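Local coordinates for protein D-threo-3-hydroxyaspartate dehydratase (Delftia, PDB 3WQC) that catalyses the pyridoxal phosphate-dependent deamination of D-threo-3-hydroxyaspartate to oxaloacetate and ammonia, and also dehydrates D-serine, at residues M255-V260 and Q304-G309. Residues are numbered along the deposited sequence; the frame is centred on the assembly and turned at random.
Sequences MRNIGV and QDFGYG
A Schellman motif closes the short helix 253-258, and the last turn of that helix meets the loop 304-309, which leads through a type II' turn (Phe306 to Gly309) into strand 310-312. The loop lies within the putative serine dehydratase family region, and the contact is away from the annotated sites, the Arg256 side chain being about 13 Å from the bound PLP. At the helix end, Val260 N bonds Met255 O and Gly259 N bonds Arg256 O, with Gly259 as the C-prime residue at a phi of 108°.

Polar contacts run through two side chains of the helix. Asn257 ND2 donates to Gln304 O at 2.9 Å, lying in the carbonyl plane on a lone pair; ND2 also bonds Gln302 OE1, an acceptor from the same loop. At the other end of this amide, Asn257 OD1 takes a hydrogen bond from Arg256 NH1 at 2.8 Å, within the guanidinium plane and nearly along the C=O axis. An alanine here would remove both ND2 bonds and the acceptor of Arg256 NH1, and would probably leave the guanidinium less firmly oriented and the loop less tightly held. Arg256, with CG anti to the backbone N and its chain bent at chi2 (-92°), brings NH1 to Gln304 OE1 at 3.0 Å; the donor sits above the carbonyl plane, and NH2 adds a weak bond to the same oxygen.

Van der Waals contact centres on Phe306. Its ring stands nearly perpendicular to the guanidinium (83°), so its CZ edge lies over one guanidinium face, offset toward the rim. Gln304 CG sits over one face of the ring, near its rim, while Asn257 OD1 approaches the ring edge near its plane, 3.7 Å from Phe306 CE2.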
loop_
_atom_site.group_PDB
_atom_site.type_symbol
_atom_site.label_atom_id
_atom_site.label_comp_id
_atom_site.label_asym_id
_atom_site.label_seq_id
_atom_site.Cartn_x
_atom_site.Cartn_y
_atom_site.Cartn_z
ATOM N N MET B 255 5.958 -16.803 0.432
ATOM C CA MET B 255 6.550 -17.881 -0.399
ATOM C C MET B 255 7.398 -18.806 0.447
ATOM O O MET B 255 7.387 -20.045 0.237
ATOM C CB MET B 255 7.407 -17.360 -1.563
ATOM C CG MET B 255 6.575 -16.664 -2.654
ATOM S SD MET B 255 5.538 -17.782 -3.623
ATOM C CE MET B 255 3.851 -17.206 -3.411
ATOM N N ARG B 256 8.160 -18.253 1.385
ATOM C CA ARG B 256 8.973 -19.070 2.315
ATOM C C ARG B 256 8.029 -20.028 3.071
ATOM O O ARG B 256 8.311 -21.263 3.184
ATOM C CB ARG B 256 9.695 -18.149 3.310
ATOM C CG ARG B 256 10.577 -18.935 4.273
ATOM C CD ARG B 256 9.775 -19.280 5.544
ATOM N NE ARG B 256 10.638 -19.764 6.621
ATOM C CZ ARG B 256 10.185 -20.177 7.816
ATOM N NH1 ARG B 256 8.866 -20.167 8.117
ATOM N NH2 ARG B 256 11.071 -20.588 8.735
ATOM N N ASN B 257 6.880 -19.541 3.579
ATOM C CA ASN B 257 5.964 -20.369 4.305
ATOM C C ASN B 257 5.248 -21.421 3.421
ATOM O O ASN B 257 4.923 -22.535 3.909
ATOM C CB ASN B 257 4.936 -19.563 5.023
ATOM C CG ASN B 257 5.479 -18.936 6.295
ATOM O OD1 ASN B 257 6.460 -19.460 6.872
ATOM N ND2 ASN B 257 4.778 -17.914 6.817
ATOM N N ILE B 258 5.018 -21.085 2.144
ATOM C CA ILE B 258 4.424 -22.053 1.216
ATOM C C ILE B 258 5.439 -23.182 1.007
ATOM O O ILE B 258 5.020 -24.351 0.776
ATOM C CB ILE B 258 4.052 -21.359 -0.147
ATOM C CG1 ILE B 258 2.796 -20.536 0.120
ATOM C CG2 ILE B 258 3.720 -22.431 -1.253
ATOM C CD1 ILE B 258 2.601 -19.475 -0.994
ATOM N N GLY B 259 6.734 -22.857 1.071
ATOM C CA GLY B 259 7.813 -23.857 1.048
ATOM C C GLY B 259 8.596 -23.878 -0.224
ATOM O O GLY B 259 9.328 -24.842 -0.455
ATOM N N VAL B 260 8.438 -22.860 -1.068
ATOM C CA VAL B 260 9.091 -22.840 -2.384
ATOM C C VAL B 260 10.363 -21.993 -2.359
ATOM O O VAL B 260 11.087 -21.937 -3.382
ATOM C CB VAL B 260 8.129 -22.428 -3.491
ATOM C CG1 VAL B 260 6.960 -23.484 -3.570
ATOM C CG2 VAL B 260 7.610 -21.005 -3.267
ATOM N N GLN B 304 3.955 -19.904 10.159
ATOM C CA GLN B 304 4.755 -19.010 10.975
ATOM C C GLN B 304 4.363 -17.546 10.667
ATOM O O GLN B 304 4.530 -17.047 9.538
ATOM C CB GLN B 304 6.239 -19.229 10.699
ATOM C CG GLN B 304 7.030 -18.289 11.641
ATOM C CD GLN B 304 8.499 -18.705 11.729
ATOM O OE1 GLN B 304 8.940 -19.640 11.057
ATOM N NE2 GLN B 304 9.245 -18.022 12.534
ATOM N N ASP B 305 3.842 -16.880 11.685
ATOM C CA ASP B 305 3.389 -15.474 11.515
ATOM C C ASP B 305 4.581 -14.555 11.707
ATOM O O ASP B 305 5.227 -14.598 12.800
ATOM C CB ASP B 305 2.300 -15.224 12.565
ATOM C CG ASP B 305 1.706 -13.833 12.497
ATOM O OD1 ASP B 305 2.116 -13.028 11.654
ATOM O OD2 ASP B 305 0.764 -13.596 13.250
ATOM N N PHE B 306 4.918 -13.759 10.701
ATOM C CA PHE B 306 6.072 -12.839 10.793
ATOM C C PHE B 306 5.612 -11.380 11.084
ATOM O O PHE B 306 6.431 -10.472 10.874
ATOM C CB PHE B 306 6.886 -12.919 9.509
ATOM C CG PHE B 306 7.652 -14.212 9.381
ATOM C CD1 PHE B 306 8.916 -14.352 10.017
ATOM C CD2 PHE B 306 7.172 -15.255 8.591
ATOM C CE1 PHE B 306 9.672 -15.529 9.813
ATOM C CE2 PHE B 306 7.904 -16.428 8.417
ATOM C CZ PHE B 306 9.148 -16.577 9.036
ATOM N N GLY B 307 4.377 -11.147 11.499
ATOM C CA GLY B 307 3.891 -9.765 11.787
ATOM C C GLY B 307 4.045 -8.960 10.518
ATOM O O GLY B 307 3.714 -9.476 9.433
ATOM N N TYR B 308 4.564 -7.723 10.626
ATOM C CA TYR B 308 4.803 -6.894 9.482
ATOM C C TYR B 308 6.200 -7.070 8.884
ATOM O O TYR B 308 6.608 -6.302 7.995
ATOM C CB TYR B 308 4.543 -5.406 9.830
ATOM C CG TYR B 308 3.088 -5.124 9.941
ATOM C CD1 TYR B 308 2.348 -5.240 11.165
ATOM C CD2 TYR B 308 2.373 -4.680 8.783
ATOM C CE1 TYR B 308 0.964 -4.999 11.208
ATOM C CE2 TYR B 308 1.003 -4.469 8.856
ATOM C CZ TYR B 308 0.328 -4.578 10.023
ATOM O OH TYR B 308 -1.006 -4.304 10.073
ATOM N N GLY B 309 6.942 -8.124 9.316
ATOM C CA GLY B 309 8.161 -8.474 8.604
ATOM C C GLY B 309 9.196 -9.077 9.536
ATOM O O GLY B 309 9.184 -8.777 10.740
#